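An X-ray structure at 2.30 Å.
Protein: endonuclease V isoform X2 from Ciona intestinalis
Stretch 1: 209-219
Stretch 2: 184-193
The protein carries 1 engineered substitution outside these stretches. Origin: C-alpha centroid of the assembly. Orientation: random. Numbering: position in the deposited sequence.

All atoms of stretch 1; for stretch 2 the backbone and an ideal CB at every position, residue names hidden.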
# COMPACT_ATOMS: atom_id res chain seq x y z
N SER A 209 -21.82 -12.39 23.54
CA SER A 209 -20.79 -13.17 24.21
C SER A 209 -19.54 -13.26 23.33
O SER A 209 -19.60 -13.12 22.10
CB SER A 209 -21.29 -14.57 24.56
OG SER A 209 -21.40 -15.38 23.39
N LEU A 210 -18.40 -13.53 23.97
CA LEU A 210 -17.16 -13.70 23.23
C LEU A 210 -17.29 -14.82 22.20
O LEU A 210 -16.76 -14.72 21.09
CB LEU A 210 -16.01 -13.99 24.20
CG LEU A 210 -14.65 -14.38 23.60
CD1 LEU A 210 -14.16 -13.36 22.58
CD2 LEU A 210 -13.63 -14.56 24.70
N GLU A 211 -18.03 -15.87 22.55
CA GLU A 211 -18.18 -17.03 21.67
C GLU A 211 -18.98 -16.68 20.42
O GLU A 211 -18.59 -17.02 19.29
CB GLU A 211 -18.87 -18.15 22.45
CG GLU A 211 -18.06 -18.70 23.63
CD GLU A 211 -18.05 -17.86 24.91
OE1 GLU A 211 -18.76 -16.82 24.99
OE2 GLU A 211 -17.33 -18.28 25.86
N THR A 212 -20.12 -16.01 20.61
CA THR A 212 -20.91 -15.56 19.48
C THR A 212 -20.13 -14.52 18.67
O THR A 212 -20.16 -14.54 17.44
CB THR A 212 -22.24 -14.99 19.96
OG1 THR A 212 -22.95 -15.99 20.72
CG2 THR A 212 -23.09 -14.56 18.78
N ALA A 213 -19.39 -13.65 19.36
CA ALA A 213 -18.53 -12.69 18.66
C ALA A 213 -17.58 -13.41 17.71
O ALA A 213 -17.48 -13.05 16.53
CB ALA A 213 -17.75 -11.85 19.67
N ALA A 214 -16.90 -14.45 18.20
CA ALA A 214 -15.97 -15.19 17.35
C ALA A 214 -16.68 -15.85 16.17
O ALA A 214 -16.17 -15.84 15.05
CB ALA A 214 -15.21 -16.23 18.17
N LYS A 215 -17.88 -16.42 16.41
CA LYS A 215 -18.62 -17.01 15.29
C LYS A 215 -18.95 -15.97 14.23
O LYS A 215 -18.88 -16.25 13.02
CB LYS A 215 -19.91 -17.68 15.77
CG LYS A 215 -19.83 -19.18 15.98
CD LYS A 215 -20.79 -19.63 17.08
CE LYS A 215 -21.00 -21.14 17.06
NZ LYS A 215 -19.77 -21.84 16.60
N ILE A 216 -19.33 -14.76 14.65
CA ILE A 216 -19.68 -13.72 13.69
C ILE A 216 -18.44 -13.25 12.94
O ILE A 216 -18.49 -13.00 11.73
CB ILE A 216 -20.38 -12.56 14.42
CG1 ILE A 216 -21.71 -13.06 15.02
CG2 ILE A 216 -20.60 -11.38 13.48
CD1 ILE A 216 -22.45 -12.03 15.83
N VAL A 217 -17.31 -13.13 13.63
CA VAL A 217 -16.08 -12.74 12.94
C VAL A 217 -15.68 -13.81 11.92
O VAL A 217 -15.26 -13.50 10.80
CB VAL A 217 -14.97 -12.46 13.97
CG1 VAL A 217 -13.62 -12.29 13.30
CG2 VAL A 217 -15.32 -11.20 14.78
N LYS A 218 -15.85 -15.09 12.27
CA LYS A 218 -15.58 -16.17 11.31
C LYS A 218 -16.49 -16.07 10.10
O LYS A 218 -16.03 -16.20 8.95
CB LYS A 218 -15.75 -17.54 11.98
CG LYS A 218 -15.44 -18.73 11.07
CD LYS A 218 -15.12 -19.97 11.91
CE LYS A 218 -14.60 -21.14 11.08
NZ LYS A 218 -13.99 -22.21 11.96
N GLY A 219 -17.79 -15.84 10.33
CA GLY A 219 -18.72 -15.68 9.23
C GLY A 219 -18.42 -14.48 8.35
O GLY A 219 -18.80 -14.45 7.17
N UNK A 184 -9.66 -14.61 34.25
CA UNK A 184 -10.78 -14.56 33.32
C UNK A 184 -10.25 -14.43 31.90
O UNK A 184 -9.14 -13.94 31.67
CB UNK A 184 -11.72 -13.40 33.66
N UNK A 185 -11.07 -14.87 30.94
CA UNK A 185 -10.74 -14.72 29.53
C UNK A 185 -11.09 -13.31 29.09
O UNK A 185 -12.20 -12.81 29.34
CB UNK A 185 -11.47 -15.76 28.68
N UNK A 186 -10.13 -12.64 28.45
CA UNK A 186 -10.32 -11.29 27.94
C UNK A 186 -10.68 -11.26 26.47
O UNK A 186 -11.42 -10.36 26.04
CB UNK A 186 -9.05 -10.46 28.17
N UNK A 187 -10.16 -12.20 25.69
CA UNK A 187 -10.29 -12.18 24.24
C UNK A 187 -9.94 -13.55 23.69
O UNK A 187 -9.57 -14.47 24.43
CB UNK A 187 -9.40 -11.10 23.62
N UNK A 188 -10.03 -13.67 22.37
CA UNK A 188 -9.73 -14.90 21.67
C UNK A 188 -8.83 -14.54 20.49
O UNK A 188 -9.20 -13.70 19.67
CB UNK A 188 -11.00 -15.61 21.21
N UNK A 189 -7.64 -15.12 20.46
CA UNK A 189 -6.76 -15.03 19.29
C UNK A 189 -7.22 -16.04 18.26
O UNK A 189 -7.26 -17.24 18.55
CB UNK A 189 -5.30 -15.27 19.67
N UNK A 190 -7.60 -15.58 17.07
CA UNK A 190 -8.23 -16.45 16.09
C UNK A 190 -7.51 -16.34 14.76
O UNK A 190 -6.85 -15.33 14.44
CB UNK A 190 -9.71 -16.10 15.93
N UNK A 191 -7.65 -17.40 13.97
CA UNK A 191 -7.08 -17.49 12.63
C UNK A 191 -8.09 -18.25 11.78
O UNK A 191 -8.13 -19.48 11.79
CB UNK A 191 -5.71 -18.18 12.63
N UNK A 192 -8.89 -17.51 11.01
CA UNK A 192 -9.95 -18.11 10.22
C UNK A 192 -9.68 -18.10 8.73
O UNK A 192 -10.10 -19.02 8.03
CB UNK A 192 -11.27 -17.39 10.50
N UNK A 193 -8.95 -17.11 8.23
CA UNK A 193 -8.72 -16.99 6.81
C UNK A 193 -7.65 -17.97 6.34
O UNK A 193 -6.72 -18.28 7.09
CB UNK A 193 -8.32 -15.56 6.46

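Stretch 1 is a helix, 210-219, capped at its start by Ser209, whose OG accepts from Thr212 N at 3.1 Å. Strand 184-190 runs beside it at 22° between N-to-C directions, with the axes 9.2 Å apart at closest approach.

Position 184 has an extended backbone, and its ideal CB has nothing of the helix within 5.5 Å. Stretch 1 sets no preference. The residue is Glu184.

Position 185 points its CB toward the helix, 4.7 Å from Leu210 CD2. The neighbour is a methyl group, so a Val, Ile, Leu or Met would suit. The residue is Val185, and its CG1 lies 3.6 Å from Leu210 CD2.

Position 186 points away, and stretch 1 leaves it unconstrained. Its phi/psi of -97/-34 breaks the extended pattern. The residue is Leu186, which makes no contact with the helix.

Position 187 also points away. Its CB is 5.4 Å from Leu210 CD1, so the helix asks little of its side chain, and many would do. The residue is Ala187. Its backbone does the touching: Ala187 C is 4.0 Å from Leu210 CD2.

Position 188 points toward the helix. Its ideal CB is 4.1 Å from Leu210 CD1 and 5.2 Å from Ala214 CB. Both are apolar, which favours an aliphatic residue or a long chain with an aliphatic stem. The residue is Lys188. Its CD reaches 4.5 Å from Ala214 CB, while NZ is hydrogen-bonded elsewhere in the structure.

Position 189 is out of reach, without guidance from the helix. The residue is Ala189.

Position 190 points toward the helix, but no helix atom lies within 5.5 Å of its ideal CB. A medium or large apolar side chain could extend into this space. The residue is Val190, and its CG1 stays 4.8 Å from Ala214 CB.

Position 191 is likewise unconstrained. The residue is Leu191.

Position 192 points toward the helix, with its ideal CB 4.4 Å from Lys218 CG. The Lys218 stem offers a surface for a flat ring, and Ala214, being small, leaves room further along. A large aromatic or a long aliphatic chain would suit. The residue is Tyr192, with chi1 m. Lys218 CB sits over one ring face, 3.7 Å from the Tyr192 ring centroid, a CH-pi contact. Val217 CG1 approaches Tyr192 CE2 at 4.4 Å, and Tyr192 OH reaches Ala214 CB at 3.5 Å.

Position 193 is out of reach, so stretch 1 sets no preference. The residue is Ala193.

Stretch 2, residues 184-193: EVLAKAVLYA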
# COMPACT_ATOMS: atom_id res chain seq x y z
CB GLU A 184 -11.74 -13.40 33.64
CG GLU A 184 -11.09 -12.02 33.53
CD GLU A 184 -12.02 -10.86 33.87
OE1 GLU A 184 -13.24 -11.07 34.00
OE2 GLU A 184 -11.51 -9.71 34.03
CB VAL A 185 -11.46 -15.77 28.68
CG1 VAL A 185 -11.17 -15.53 27.19
CG2 VAL A 185 -11.03 -17.18 29.09
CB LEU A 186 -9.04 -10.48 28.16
CG LEU A 186 -8.53 -10.34 29.60
CD1 LEU A 186 -7.28 -9.47 29.65
CD2 LEU A 186 -9.60 -9.78 30.53
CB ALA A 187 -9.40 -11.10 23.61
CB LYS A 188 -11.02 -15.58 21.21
CG LYS A 188 -11.01 -17.09 21.28
CD LYS A 188 -12.44 -17.59 21.40
CE LYS A 188 -12.49 -19.07 21.76
NZ LYS A 188 -12.30 -19.29 23.21
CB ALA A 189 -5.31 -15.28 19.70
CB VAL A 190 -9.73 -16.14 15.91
CG1 VAL A 190 -10.47 -16.28 17.24
CG2 VAL A 190 -9.94 -14.76 15.29
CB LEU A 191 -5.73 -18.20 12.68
CG LEU A 191 -4.75 -18.06 11.52
CD1 LEU A 191 -3.41 -18.62 11.97
CD2 LEU A 191 -5.25 -18.79 10.28
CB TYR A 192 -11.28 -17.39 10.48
CG TYR A 192 -11.78 -17.53 11.90
CD1 TYR A 192 -11.66 -18.72 12.59
CD2 TYR A 192 -12.36 -16.44 12.56
CE1 TYR A 192 -12.12 -18.85 13.89
CE2 TYR A 192 -12.82 -16.56 13.87
CZ TYR A 192 -12.69 -17.76 14.52
OH TYR A 192 -13.14 -17.88 15.82
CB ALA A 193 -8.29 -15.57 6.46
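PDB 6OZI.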